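Thiol transferase from Phanerochaete chrysosporium is a Ure2p-like glutathione transferase that binds glutathione disulfide and probably carries out thiol-transfer reactions. Local coordinates of one contact, PDB 4F0B (chain A, 1.45 Å), residues A23-E28 and Y176-I181, beside the matching contact of the related glutathione S-transferase, N-terminal domain protein from Pseudomonas putida, PDB 4NAX (chain B, 1.30 Å), residues S35-E40 and Y178-I183. One frame, after least-squares fit of the local backbone (RMSD 0.30 Å); residues are numbered along the deposited sequences.

Structure 1 (4F0B); sequences AILLEE and YGIADI.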
loop_
_atom_site.group_PDB
_atom_site.type_symbol
_atom_site.label_atom_id
_atom_site.label_comp_id
_atom_site.label_asym_id
_atom_site.label_seq_id
_atom_site.Cartn_x
_atom_site.Cartn_y
_atom_site.Cartn_z
ATOM N N ALA A 23 -14.739 6.402 7.122
ATOM C CA ALA A 23 -15.911 6.809 7.908
ATOM C C ALA A 23 -15.679 6.522 9.391
ATOM O O ALA A 23 -16.066 7.306 10.251
ATOM C CB ALA A 23 -17.193 6.129 7.397
ATOM N N ILE A 24 -15.043 5.395 9.680
ATOM C CA ILE A 24 -14.655 5.098 11.054
ATOM C C ILE A 24 -13.745 6.202 11.611
ATOM O O ILE A 24 -14.034 6.742 12.680
ATOM C CB ILE A 24 -13.980 3.737 11.152
ATOM C CG1 ILE A 24 -15.003 2.621 10.903
ATOM C CG2 ILE A 24 -13.296 3.594 12.540
ATOM C CD1 ILE A 24 -14.355 1.217 10.716
ATOM N N LEU A 25 -12.696 6.575 10.880
ATOM C CA LEU A 25 -11.860 7.649 11.374
ATOM C C LEU A 25 -12.626 8.969 11.531
ATOM O O LEU A 25 -12.462 9.649 12.539
ATOM C CB LEU A 25 -10.641 7.827 10.481
ATOM C CG LEU A 25 -9.711 8.957 10.949
ATOM C CD1 LEU A 25 -9.157 8.746 12.346
ATOM C CD2 LEU A 25 -8.591 9.093 9.931
ATOM N N LEU A 26 -13.465 9.334 10.551
ATOM C CA LEU A 26 -14.249 10.571 10.677
ATOM C C LEU A 26 -15.087 10.553 11.949
ATOM O O LEU A 26 -15.163 11.552 12.662
ATOM C CB LEU A 26 -15.133 10.762 9.442
ATOM C CG LEU A 26 -14.333 11.183 8.198
ATOM C CD1 LEU A 26 -15.122 10.910 6.929
ATOM C CD2 LEU A 26 -13.979 12.667 8.298
ATOM N N GLU A 27 -15.718 9.425 12.266
ATOM C CA GLU A 27 -16.514 9.367 13.491
ATOM C C GLU A 27 -15.646 9.372 14.758
ATOM O O GLU A 27 -16.044 9.964 15.763
ATOM C CB GLU A 27 -17.446 8.144 13.473
ATOM C CG GLU A 27 -18.591 8.228 12.454
ATOM C CD GLU A 27 -19.551 9.375 12.748
ATOM O OE1 GLU A 27 -19.788 9.732 13.937
ATOM O OE2 GLU A 27 -20.126 9.944 11.792
ATOM N N GLU A 28 -14.471 8.755 14.717
ATOM C CA GLU A 28 -13.560 8.837 15.866
ATOM C C GLU A 28 -13.125 10.278 16.102
ATOM O O GLU A 28 -13.094 10.755 17.246
ATOM C CB GLU A 28 -12.330 7.948 15.677
ATOM C CG GLU A 28 -12.606 6.432 15.551
ATOM C CD GLU A 28 -12.881 5.735 16.884
ATOM O OE1 GLU A 28 -12.945 6.403 17.936
ATOM O OE2 GLU A 28 -13.047 4.507 16.840
ATOM N N TYR A 176 -4.690 2.675 20.070
ATOM C CA TYR A 176 -5.573 2.553 18.901
ATOM C C TYR A 176 -5.408 3.717 17.948
ATOM O O TYR A 176 -5.403 4.877 18.351
ATOM C CB TYR A 176 -7.006 2.508 19.402
ATOM C CG TYR A 176 -8.096 2.603 18.361
ATOM C CD1 TYR A 176 -8.425 1.504 17.559
ATOM C CD2 TYR A 176 -8.829 3.771 18.209
ATOM C CE1 TYR A 176 -9.456 1.578 16.630
ATOM C CE2 TYR A 176 -9.870 3.843 17.281
ATOM C CZ TYR A 176 -10.179 2.751 16.524
ATOM O OH TYR A 176 -11.211 2.828 15.634
ATOM N N GLY A 177 -5.264 3.395 16.671
ATOM C CA GLY A 177 -5.121 4.468 15.698
ATOM C C GLY A 177 -5.316 3.979 14.287
ATOM O O GLY A 177 -5.886 2.906 14.037
ATOM N N ILE A 178 -4.872 4.818 13.352
ATOM C CA ILE A 178 -5.181 4.581 11.942
ATOM C C ILE A 178 -4.638 3.270 11.383
ATOM O O ILE A 178 -5.258 2.720 10.463
ATOM C CB ILE A 178 -4.804 5.758 11.032
ATOM C CG1 ILE A 178 -3.312 6.107 11.129
ATOM C CG2 ILE A 178 -5.691 6.978 11.377
ATOM C CD1 ILE A 178 -2.880 7.199 10.108
ATOM N N ALA A 179 -3.539 2.728 11.925
ATOM C CA ALA A 179 -3.117 1.410 11.476
ATOM C C ALA A 179 -4.111 0.319 11.848
ATOM O O ALA A 179 -4.371 -0.585 11.034
ATOM C CB ALA A 179 -1.754 1.059 12.006
ATOM N N ASP A 180 -4.674 0.387 13.051
ATOM C CA ASP A 180 -5.725 -0.548 13.423
ATOM C C ASP A 180 -6.957 -0.377 12.562
ATOM O O ASP A 180 -7.523 -1.362 12.121
ATOM C CB ASP A 180 -6.124 -0.343 14.881
ATOM C CG ASP A 180 -4.940 -0.434 15.815
ATOM O OD1 ASP A 180 -4.484 -1.560 16.140
ATOM O OD2 ASP A 180 -4.451 0.657 16.191
ATOM N N ILE A 181 -7.363 0.871 12.355
ATOM C CA ILE A 181 -8.569 1.151 11.590
ATOM C C ILE A 181 -8.483 0.566 10.177
ATOM O O ILE A 181 -9.423 -0.083 9.704
ATOM C CB ILE A 181 -8.894 2.666 11.603
ATOM C CG1 ILE A 181 -9.289 3.121 13.022
ATOM C CG2 ILE A 181 -10.012 3.005 10.595
ATOM C CD1 ILE A 181 -9.269 4.655 13.206
#
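Y176 reaches across from the residues just before helix 178-187 and gives its hydroxyl proton to E28 on helix 20-33, OH to OE2 2.8 Å. The two helices belong to the thioredoxin-like N-terminal and all-helical C-terminal parts of the GST fold, so this buried contact joins its two halves. Carboxylate and ring planes stand 61° apart, and OH meets OE2 from above the carboxylate plane. R213 salt-bridges the same OE2 and lies against the Y176 ring as a cation-pi partner. Beside this bond, I24 and I181 run alongside one another in opposite senses, CG2 to CG2 3.9 Å. With CG anti to the backbone N (chi1 180°), L25 brings CD2 to I178 CG2, 3.9 Å, and CD1 to within 4.2 Å of I181 CD1. At the N-cap, G177 N donates to D180 OD2, 2.9 Å.

Structure 1 against structure 2
At the first exchanged position, A23(A) against S35(B), the CB atoms coincide within the error, OG of S35(B) has no counterpart, and neither side chain touches the other segment. The exchange within the interface is L25(A) against M37(B). Both side chains leave the backbone alike, chi1 180° and 179°, and the two CG atoms lie 0.5 Å apart after superposition. SD of M37(B) takes the place of CD1 of L25(A), 0.7 Å apart, whereas CE of M37(B) has no counterpart. A branched end thus stands against an unbranched thioether, yet the touches on I178(A)/I180(B) and I181(A)/I183(B) are kept. The third exchange, G177(A) against S179(B), adds CB and OG at the helix start, and the CA atoms stand 0.7 Å apart after superposition. I24(A), E28(A), Y176(A), I178(A), I181(A) and their counterparts keep their places. The tyrosine-glutamate bond, Y176(A) OH to E28(A) OE2 and Y178(B) OH to E40(B) OE2, is present in both, as is the bond from the N-cap backbone N to OD2 of D180(A) or D182(B). In structure 2 alone, A181(B) N bonds to S179(B) OG, 3.0 Å; G177(A) has no side chain to make it.

Structure 2 (4NAX); sequences SIMLEE and YSIADI.
Y178 gives its hydroxyl proton to E40, OH to OE2 2.7 Å. Carboxylate and ring planes stand 63° apart, and OH meets OE2 from above the carboxylate plane. R220 salt-bridges the same OE2 and lies against the Y178 ring as a cation-pi partner. Beside this bond, I36 and I183 run alongside one another in opposite senses, CG2 to CG2 4.1 Å. With CG anti to the backbone N (chi1 179°), M37 bends at its second torsion and brings CE to I180 CG2, 3.6 Å, while its sulfur SD rests 3.9 Å from I183 CD1. At the N-cap, S179 N donates to D182 OD2, 2.9 Å. S179 and D182 form a capping box, with S179 OG taking the N-H of A181, OG to N 3.0 Å, which satisfies two backbone N-H groups where the helix begins. On the other segment, S35 OG bonds to the carbonyl of G226.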
loop_
_atom_site.group_PDB
_atom_site.type_symbol
_atom_site.label_atom_id
_atom_site.label_comp_id
_atom_site.label_asym_id
_atom_site.label_seq_id
_atom_site.Cartn_x
_atom_site.Cartn_y
_atom_site.Cartn_z
ATOM N N SER B 35 -14.832 6.549 6.914
ATOM C CA SER B 35 -15.976 6.918 7.745
ATOM C C SER B 35 -15.735 6.596 9.234
ATOM O O SER B 35 -16.073 7.404 10.106
ATOM C CB SER B 35 -17.267 6.313 7.220
ATOM O OG SER B 35 -17.062 4.929 6.992
ATOM N N ILE B 36 -15.139 5.446 9.530
ATOM C CA ILE B 36 -14.786 5.141 10.903
ATOM C C ILE B 36 -13.856 6.222 11.459
ATOM O O ILE B 36 -14.055 6.722 12.572
ATOM C CB ILE B 36 -14.154 3.744 11.042
ATOM C CG1 ILE B 36 -15.203 2.670 10.792
ATOM C CG2 ILE B 36 -13.549 3.580 12.433
ATOM C CD1 ILE B 36 -14.637 1.283 10.647
ATOM N N MET B 37 -12.821 6.583 10.703
ATOM C CA MET B 37 -11.896 7.591 11.161
ATOM C C MET B 37 -12.607 8.914 11.483
ATOM O O MET B 37 -12.362 9.511 12.525
ATOM C CB MET B 37 -10.824 7.814 10.091
ATOM C CG MET B 37 -9.800 8.873 10.440
ATOM S SD MET B 37 -8.820 8.419 11.881
ATOM C CE MET B 37 -7.611 9.736 11.816
ATOM N N LEU B 38 -13.470 9.362 10.576
ATOM C CA LEU B 38 -14.187 10.610 10.768
ATOM C C LEU B 38 -15.084 10.547 12.003
ATOM O O LEU B 38 -15.156 11.515 12.786
ATOM C CB LEU B 38 -14.995 10.943 9.523
ATOM C CG LEU B 38 -14.122 11.362 8.330
ATOM C CD1 LEU B 38 -14.891 11.224 7.029
ATOM C CD2 LEU B 38 -13.604 12.776 8.517
ATOM N N GLU B 39 -15.747 9.406 12.190
ATOM C CA GLU B 39 -16.566 9.214 13.394
ATOM C C GLU B 39 -15.724 9.241 14.664
ATOM O O GLU B 39 -16.149 9.780 15.688
ATOM C CB GLU B 39 -17.368 7.904 13.307
ATOM C CG GLU B 39 -18.418 7.878 12.208
ATOM C CD GLU B 39 -19.602 8.783 12.475
ATOM O OE1 GLU B 39 -20.003 8.929 13.647
ATOM O OE2 GLU B 39 -20.153 9.335 11.500
ATOM N N GLU B 40 -14.553 8.612 14.637
ATOM C CA GLU B 40 -13.670 8.560 15.819
ATOM C C GLU B 40 -13.181 9.952 16.230
ATOM O O GLU B 40 -13.110 10.244 17.416
ATOM C CB GLU B 40 -12.436 7.692 15.558
ATOM C CG GLU B 40 -12.708 6.202 15.436
ATOM C CD GLU B 40 -12.934 5.464 16.761
ATOM O OE1 GLU B 40 -13.138 6.080 17.847
ATOM O OE2 GLU B 40 -12.967 4.211 16.720
ATOM N N TYR B 178 -4.345 2.953 20.211
ATOM C CA TYR B 178 -5.274 2.794 19.101
ATOM C C TYR B 178 -4.952 3.829 18.033
ATOM O O TYR B 178 -4.708 4.998 18.332
ATOM C CB TYR B 178 -6.701 2.975 19.610
ATOM C CG TYR B 178 -7.807 2.884 18.569
ATOM C CD1 TYR B 178 -8.010 1.729 17.840
ATOM C CD2 TYR B 178 -8.676 3.950 18.365
ATOM C CE1 TYR B 178 -9.056 1.622 16.935
ATOM C CE2 TYR B 178 -9.718 3.864 17.469
ATOM C CZ TYR B 178 -9.911 2.698 16.743
ATOM O OH TYR B 178 -10.966 2.578 15.857
ATOM N N SER B 179 -4.922 3.403 16.776
ATOM C CA SER B 179 -4.420 4.277 15.719
ATOM C C SER B 179 -5.053 3.974 14.380
ATOM O O SER B 179 -5.813 3.006 14.208
ATOM C CB SER B 179 -2.908 4.085 15.570
ATOM O OG SER B 179 -2.602 2.871 14.877
ATOM N N ILE B 180 -4.686 4.808 13.406
ATOM C CA ILE B 180 -5.070 4.571 12.024
ATOM C C ILE B 180 -4.640 3.204 11.489
ATOM O O ILE B 180 -5.253 2.715 10.528
ATOM C CB ILE B 180 -4.584 5.698 11.079
ATOM C CG1 ILE B 180 -3.063 5.872 11.086
ATOM C CG2 ILE B 180 -5.324 6.986 11.407
ATOM C CD1 ILE B 180 -2.578 6.926 10.098
ATOM N N ALA B 181 -3.593 2.587 12.048
ATOM C CA ALA B 181 -3.238 1.228 11.601
ATOM C C ALA B 181 -4.352 0.232 11.943
ATOM O O ALA B 181 -4.652 -0.666 11.150
ATOM C CB ALA B 181 -1.912 0.771 12.200
ATOM N N ASP B 182 -4.937 0.346 13.132
ATOM C CA ASP B 182 -6.054 -0.526 13.508
ATOM C C ASP B 182 -7.263 -0.284 12.620
ATOM O O ASP B 182 -7.924 -1.220 12.171
ATOM C CB ASP B 182 -6.430 -0.339 14.964
ATOM C CG ASP B 182 -5.233 -0.467 15.877
ATOM O OD1 ASP B 182 -4.654 -1.566 15.954
ATOM O OD2 ASP B 182 -4.857 0.534 16.500
ATOM N N ILE B 183 -7.545 0.992 12.385
ATOM C CA ILE B 183 -8.683 1.372 11.557
ATOM C C ILE B 183 -8.516 0.841 10.125
ATOM O O ILE B 183 -9.491 0.442 9.482
ATOM C CB ILE B 183 -8.897 2.896 11.607
ATOM C CG1 ILE B 183 -9.332 3.287 13.033
ATOM C CG2 ILE B 183 -9.932 3.347 10.580
ATOM C CD1 ILE B 183 -9.315 4.776 13.289
#